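Local coordinates for protein coclaurine N-methyltransferase (Coptis japonica, PDB 6GKV) that transfers a methyl group from S-adenosyl-L-methionine to the ring nitrogen of coclaurine and related tetrahydroisoquinolines in alkaloid biosynthesis, at residues L199-K204 with I257-S262; A49-L54 with T232-Y237. All coordinates share one frame; numbering follows the deposited sequence.

Contact 1. Residues L199-K204 with I257-S262. With SAH (S-adenosyl-L-homocysteine), chain C.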
loop_
_atom_site.group_PDB
_atom_site.type_symbol
_atom_site.label_atom_id
_atom_site.label_comp_id
_atom_site.label_asym_id
_atom_site.label_seq_id
_atom_site.Cartn_x
_atom_site.Cartn_y
_atom_site.Cartn_z
ATOM N N LEU A 199 -3.164 3.221 18.925
ATOM C CA LEU A 199 -3.581 4.533 19.398
ATOM C C LEU A 199 -4.261 5.302 18.276
ATOM O O LEU A 199 -5.269 5.978 18.493
ATOM C CB LEU A 199 -2.386 5.321 19.913
ATOM C CG LEU A 199 -2.650 6.799 20.216
ATOM C CD1 LEU A 199 -3.482 6.947 21.489
ATOM C CD2 LEU A 199 -1.345 7.581 20.307
ATOM N N PHE A 200 -3.713 5.163 17.074
ATOM C CA PHE A 200 -4.142 5.914 15.889
ATOM C C PHE A 200 -5.578 5.681 15.501
ATOM O O PHE A 200 -6.207 6.562 14.906
ATOM C CB PHE A 200 -3.245 5.565 14.683
ATOM C CG PHE A 200 -1.923 6.273 14.682
ATOM C CD1 PHE A 200 -1.318 6.660 15.873
ATOM C CD2 PHE A 200 -1.305 6.604 13.484
ATOM C CE1 PHE A 200 -0.093 7.345 15.874
ATOM C CE2 PHE A 200 -0.077 7.300 13.475
ATOM C CZ PHE A 200 0.527 7.667 14.668
ATOM N N GLU A 201 -6.095 4.494 15.829
ATOM C CA GLU A 201 -7.503 4.161 15.601
ATOM C C GLU A 201 -8.489 5.172 16.221
ATOM O O GLU A 201 -9.653 5.257 15.804
ATOM C CB GLU A 201 -7.805 2.755 16.144
ATOM C CG GLU A 201 -7.124 1.605 15.354
ATOM C CD GLU A 201 -5.806 1.155 15.962
ATOM O OE1 GLU A 201 -5.033 2.005 16.430
ATOM O OE2 GLU A 201 -5.553 -0.069 16.001
ATOM N N HIS A 202 -8.011 5.920 17.216
ATOM C CA HIS A 202 -8.787 6.950 17.919
ATOM C C HIS A 202 -8.518 8.349 17.393
ATOM O O HIS A 202 -9.166 9.317 17.788
ATOM C CB HIS A 202 -8.454 6.911 19.402
ATOM C CG HIS A 202 -8.803 5.617 20.064
ATOM N ND1 HIS A 202 -10.079 5.092 20.041
ATOM C CD2 HIS A 202 -8.051 4.752 20.786
ATOM C CE1 HIS A 202 -10.097 3.956 20.716
ATOM N NE2 HIS A 202 -8.880 3.730 21.179
ATOM N N MET A 203 -7.523 8.451 16.518
ATOM C CA MET A 203 -7.121 9.734 15.964
ATOM C C MET A 203 -7.788 9.935 14.627
ATOM O O MET A 203 -8.489 9.054 14.157
ATOM C CB MET A 203 -5.603 9.814 15.824
ATOM C CG MET A 203 -4.859 9.421 17.078
ATOM S SD MET A 203 -5.145 10.559 18.451
ATOM C CE MET A 203 -5.611 9.420 19.756
ATOM N N LYS A 204 -7.555 11.097 14.021
ATOM C CA LYS A 204 -8.142 11.428 12.737
ATOM C C LYS A 204 -7.064 11.906 11.775
ATOM O O LYS A 204 -6.624 11.155 10.903
ATOM C CB LYS A 204 -9.219 12.503 12.894
ATOM C CG LYS A 204 -10.379 12.097 13.785
ATOM C CD LYS A 204 -11.058 10.834 13.265
ATOM C CE LYS A 204 -12.290 10.463 14.104
ATOM N NZ LYS A 204 -12.679 9.046 13.861
ATOM N N ILE A 257 -11.506 4.495 13.873
ATOM C CA ILE A 257 -11.232 4.327 12.442
ATOM C C ILE A 257 -10.609 2.946 12.207
ATOM O O ILE A 257 -9.780 2.480 13.001
ATOM C CB ILE A 257 -10.287 5.421 11.890
ATOM C CG1 ILE A 257 -11.049 6.707 11.597
ATOM C CG2 ILE A 257 -9.671 5.002 10.602
ATOM C CD1 ILE A 257 -10.140 7.837 11.154
ATOM N N ILE A 258 -11.058 2.265 11.155
ATOM C CA ILE A 258 -10.391 1.034 10.731
ATOM C C ILE A 258 -9.546 1.312 9.493
ATOM O O ILE A 258 -10.094 1.471 8.389
ATOM C CB ILE A 258 -11.392 -0.090 10.414
ATOM C CG1 ILE A 258 -12.378 -0.248 11.568
ATOM C CG2 ILE A 258 -10.647 -1.395 10.111
ATOM C CD1 ILE A 258 -11.727 -0.696 12.861
ATOM N N PRO A 259 -8.217 1.415 9.673
ATOM C CA PRO A 259 -7.366 1.670 8.499
ATOM C C PRO A 259 -7.179 0.415 7.625
ATOM O O PRO A 259 -7.368 -0.707 8.080
ATOM C CB PRO A 259 -6.017 2.132 9.116
ATOM C CG PRO A 259 -6.189 2.080 10.644
ATOM C CD PRO A 259 -7.431 1.243 10.916
ATOM N N SER A 260 -6.848 0.612 6.360
ATOM C CA SER A 260 -6.288 -0.468 5.545
ATOM C C SER A 260 -4.938 -0.839 6.091
ATOM O O SER A 260 -4.295 -0.040 6.778
ATOM C CB SER A 260 -6.140 -0.033 4.097
ATOM O OG SER A 260 -5.379 1.166 4.077
ATOM N N ALA A 261 -4.487 -2.041 5.770
ATOM C CA ALA A 261 -3.135 -2.431 6.150
ATOM C C ALA A 261 -2.105 -1.498 5.503
ATOM O O ALA A 261 -1.033 -1.287 6.059
ATOM C CB ALA A 261 -2.871 -3.875 5.781
ATOM N N SER A 262 -2.456 -0.918 4.353
ATOM C CA SER A 262 -1.572 -0.008 3.599
ATOM C C SER A 262 -1.610 1.454 4.022
ATOM O O SER A 262 -0.978 2.289 3.378
ATOM C CB SER A 262 -1.940 -0.042 2.119
ATOM O OG SER A 262 -3.149 0.694 1.923
HETATM N N SAH C . -1.184 0.784 24.248
HETATM C CA SAH C . -1.887 0.107 25.329
HETATM C CB SAH C . -3.382 0.387 25.266
HETATM C CG SAH C . -3.971 0.557 23.868
HETATM S SD SAH C . -5.695 1.115 23.950
HETATM C C SAH C . -1.656 -1.396 25.299
HETATM O O SAH C . -1.202 -1.894 24.268
HETATM O OXT SAH C . -1.918 -2.119 26.275
HETATM C "C5'" SAH C . -5.291 2.820 23.476
HETATM C "C4'" SAH C . -4.470 3.593 24.514
HETATM O "O4'" SAH C . -4.246 4.924 24.077
HETATM C "C3'" SAH C . -5.169 3.692 25.864
HETATM O "O3'" SAH C . -4.202 3.610 26.880
HETATM C "C2'" SAH C . -5.746 5.085 25.911
HETATM O "O2'" SAH C . -5.738 5.534 27.244
HETATM C "C1'" SAH C . -4.772 5.852 25.019
HETATM N N9 SAH C . -5.386 7.017 24.343
HETATM C C8 SAH C . -6.533 7.060 23.579
HETATM N N7 SAH C . -6.721 8.337 23.157
HETATM C C5 SAH C . -5.711 9.112 23.642
HETATM C C6 SAH C . -5.411 10.475 23.534
HETATM N N6 SAH C . -6.195 11.302 22.836
HETATM N N1 SAH C . -4.286 10.972 24.165
HETATM C C2 SAH C . -3.471 10.129 24.901
HETATM N N3 SAH C . -3.771 8.785 25.004
HETATM C C4 SAH C . -4.873 8.290 24.388
#

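Contact 2. Residues A49-L54 with T232-Y237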
loop_
_atom_site.group_PDB
_atom_site.type_symbol
_atom_site.label_atom_id
_atom_site.label_comp_id
_atom_site.label_asym_id
_atom_site.label_seq_id
_atom_site.Cartn_x
_atom_site.Cartn_y
_atom_site.Cartn_z
ATOM N N ALA A 49 -9.072 4.489 -5.177
ATOM C CA ALA A 49 -9.765 5.761 -5.041
ATOM C C ALA A 49 -10.476 5.920 -3.685
ATOM O O ALA A 49 -10.462 7.013 -3.127
ATOM C CB ALA A 49 -10.760 5.927 -6.172
ATOM N N GLU A 50 -11.092 4.852 -3.162
ATOM C CA GLU A 50 -11.656 4.872 -1.791
ATOM C C GLU A 50 -10.600 5.142 -0.731
ATOM O O GLU A 50 -10.838 5.877 0.214
ATOM C CB GLU A 50 -12.355 3.557 -1.453
ATOM C CG GLU A 50 -13.710 3.402 -2.093
ATOM C CD GLU A 50 -14.640 4.567 -1.748
ATOM O OE1 GLU A 50 -14.783 4.897 -0.543
ATOM O OE2 GLU A 50 -15.223 5.161 -2.685
ATOM N N ILE A 51 -9.423 4.557 -0.887
ATOM C CA ILE A 51 -8.360 4.811 0.068
ATOM C C ILE A 51 -7.931 6.280 0.001
ATOM O O ILE A 51 -7.534 6.856 0.999
ATOM C CB ILE A 51 -7.140 3.889 -0.164
ATOM C CG1 ILE A 51 -7.547 2.418 -0.037
ATOM C CG2 ILE A 51 -6.006 4.207 0.855
ATOM C CD1 ILE A 51 -7.870 2.018 1.384
ATOM N N GLN A 52 -8.030 6.889 -1.180
ATOM C CA GLN A 52 -7.561 8.258 -1.367
ATOM C C GLN A 52 -8.575 9.265 -0.828
ATOM O O GLN A 52 -8.189 10.307 -0.305
ATOM C CB GLN A 52 -7.279 8.525 -2.850
ATOM C CG GLN A 52 -6.125 7.707 -3.403
ATOM C CD GLN A 52 -4.850 7.951 -2.638
ATOM O OE1 GLN A 52 -4.253 9.022 -2.749
ATOM N NE2 GLN A 52 -4.427 6.962 -1.840
ATOM N N ASN A 53 -9.864 8.948 -0.976
ATOM C CA ASN A 53 -10.931 9.759 -0.445
ATOM C C ASN A 53 -10.776 9.894 1.054
ATOM O O ASN A 53 -10.889 10.988 1.606
ATOM C CB ASN A 53 -12.285 9.150 -0.783
ATOM C CG ASN A 53 -12.626 9.289 -2.242
ATOM O OD1 ASN A 53 -11.940 9.998 -2.972
ATOM N ND2 ASN A 53 -13.694 8.618 -2.682
ATOM N N LEU A 54 -10.474 8.780 1.709
ATOM C CA LEU A 54 -10.284 8.812 3.145
ATOM C C LEU A 54 -8.937 9.460 3.554
ATOM O O LEU A 54 -8.909 10.313 4.436
ATOM C CB LEU A 54 -10.411 7.397 3.722
ATOM C CG LEU A 54 -10.504 7.374 5.251
ATOM C CD1 LEU A 54 -11.574 8.349 5.725
ATOM C CD2 LEU A 54 -10.768 5.978 5.773
ATOM N N THR A 232 -7.546 -4.647 3.090
ATOM C CA THR A 232 -7.708 -3.908 1.835
ATOM C C THR A 232 -8.333 -2.517 1.943
ATOM O O THR A 232 -7.772 -1.544 1.427
ATOM C CB THR A 232 -8.550 -4.725 0.895
ATOM O OG1 THR A 232 -7.932 -6.003 0.764
ATOM C CG2 THR A 232 -8.681 -4.046 -0.459
ATOM N N PHE A 233 -9.498 -2.416 2.585
ATOM C CA PHE A 233 -10.171 -1.126 2.628
ATOM C C PHE A 233 -10.036 -0.443 3.983
ATOM O O PHE A 233 -9.518 -1.014 4.943
ATOM C CB PHE A 233 -11.656 -1.242 2.203
ATOM C CG PHE A 233 -12.473 -2.284 2.952
ATOM C CD1 PHE A 233 -13.031 -2.001 4.191
ATOM C CD2 PHE A 233 -12.770 -3.513 2.364
ATOM C CE1 PHE A 233 -13.811 -2.941 4.859
ATOM C CE2 PHE A 233 -13.559 -4.457 3.031
ATOM C CZ PHE A 233 -14.069 -4.167 4.280
ATOM N N ALA A 234 -10.442 0.815 4.039
ATOM C CA ALA A 234 -10.325 1.577 5.269
ATOM C C ALA A 234 -11.639 2.298 5.500
ATOM O O ALA A 234 -12.370 2.571 4.538
ATOM C CB ALA A 234 -9.156 2.564 5.193
ATOM N N TYR A 235 -11.957 2.598 6.760
ATOM C CA TYR A 235 -13.222 3.289 7.030
ATOM C C TYR A 235 -13.389 3.834 8.439
ATOM O O TYR A 235 -12.920 3.246 9.431
ATOM C CB TYR A 235 -14.412 2.370 6.710
ATOM C CG TYR A 235 -14.438 1.025 7.426
ATOM C CD1 TYR A 235 -13.547 0.012 7.091
ATOM C CD2 TYR A 235 -15.391 0.756 8.403
ATOM C CE1 TYR A 235 -13.584 -1.227 7.730
ATOM C CE2 TYR A 235 -15.434 -0.469 9.045
ATOM C CZ TYR A 235 -14.530 -1.462 8.695
ATOM O OH TYR A 235 -14.570 -2.680 9.320
ATOM N N HIS A 236 -14.040 4.993 8.506
ATOM C CA HIS A 236 -14.586 5.510 9.764
ATOM C C HIS A 236 -15.500 4.439 10.359
ATOM O O HIS A 236 -16.293 3.835 9.620
ATOM C CB HIS A 236 -15.399 6.794 9.550
ATOM C CG HIS A 236 -14.590 8.009 9.207
ATOM N ND1 HIS A 236 -13.874 8.720 10.151
ATOM C CD2 HIS A 236 -14.452 8.691 8.043
ATOM C CE1 HIS A 236 -13.300 9.761 9.576
ATOM N NE2 HIS A 236 -13.635 9.770 8.294
ATOM N N TYR A 237 -15.411 4.175 11.664
ATOM C CA TYR A 237 -16.354 3.206 12.243
ATOM C C TYR A 237 -17.683 3.923 12.495
ATOM O O TYR A 237 -17.981 4.316 13.615
ATOM C CB TYR A 237 -15.774 2.509 13.509
ATOM C CG TYR A 237 -16.139 1.029 13.486
ATOM C CD1 TYR A 237 -16.191 0.390 12.262
ATOM C CD2 TYR A 237 -16.380 0.257 14.644
ATOM C CE1 TYR A 237 -16.533 -0.907 12.134
ATOM C CE2 TYR A 237 -16.703 -1.127 14.513
ATOM C CZ TYR A 237 -16.781 -1.681 13.246
ATOM O OH TYR A 237 -17.106 -2.999 12.983
#

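Contact 1. Residues L199-K204 with I257-S262
A bend at chi2 (-58°) turns CD of Lys204 back beside CA, and the extended remainder of the chain carries NZ to Ile257. On the other side, CD1 of Ile257 stands anti to CA (chi2 176°), which points it at Met203 O and the side chain of Lys204. The two side chains cross obliquely: Lys204 NZ lies 3.6 Å from Ile257 CG1, while Ile257 CD1 is 3.8 Å from Lys204 CD and 3.6 Å from Met203 O. One hydrogen bond spans the contact, from Ile257 N to Glu201 O at 2.8 Å; it is somewhat bent (146° at the hydrogen) and arrives in the carbonyl plane. Beside it, Glu201 CB and CG each sit 3.7 Å from Ile257 O, and its OE2 accepts a bond from Ile228 N. The far side of the 199-204 turn meets S-adenosyl-L-homocysteine, with Leu199 CD1 3.4 Å from O4' of the ribose and Met203 CE 3.7 Å from N6 of the adenine. His202 is held by Tyr75 through NE2 and by Thr255 O through ND1. One backbone hydrogen bond, with Ile257 packed on Lys204 carbons and NZ, thus ties a buried cofactor-binding turn to the chain that lines the substrate pocket through Ile258.

Contact 2. Residues A49-L54 with T232-Y237
The His236 imidazole meets Leu54 obliquely, the methyl CD1 lying 3.6 Å from NE2 and 3.7 Å from CD2. Three other rings follow one another along 232-237: the edge of Phe233 takes Tyr235 CD1 in its plane, and the edge of Tyr237 likewise takes Tyr235 CD2. Phe233 also stacks with His230 and meets Tyr40 edge-to-face. Leu54 has CG anti to its backbone N (chi1 -168°), and its second methyl, CD2, packs 3.8 Å from Ala234 CB and 3.7 Å from Tyr235 N. One helical turn earlier, Ile51 reaches the chain ahead of the strand mainly with CD1, 4.1 Å from Ala234 CB and 3.6 Å from Thr232 O. Ala234 CB is therefore touched by a methyl from each of these helix residues, and no hydrogen bond crosses. An alanine at Leu54 would probably leave the NE2-CD2 side of His236 without its methyl neighbour and open a gap over Ala234. The contact lays helix 44-58 against the chain running into strand 235-236, with Leu58 further along that helix also reaching His236. Phe233 and Tyr235 touch helix 21-39 through Leu36 and Arg35, Tyr235 OH bonds Trp342 NE1, and strand 235-236 pairs antiparallel with strand 257-258.

Contacts 1 and 2 have centres about 10 Å apart and meet through the two-stranded antiparallel sheet of 235-236 and 257-258. Tyr235 N and Ile258 O, 2.7 Å apart, probably form a hydrogen bond between them, and Ser260 CB packs 3.5 Å from Thr232 O. His236 also bridges the pair, since Lys204 and Ile257 of contact 1 both touch it. Contact 1 belongs to the active site: the Glu201 side chain is about 4 Å from bound N-methylheliamine, which touches His202 and Ile258. Contact 2 stands one layer further out, with the Tyr235 side chain about 7 Å from that ligand. Packing thus runs from helix 44-58 through the small sheet to the cofactor-binding turn.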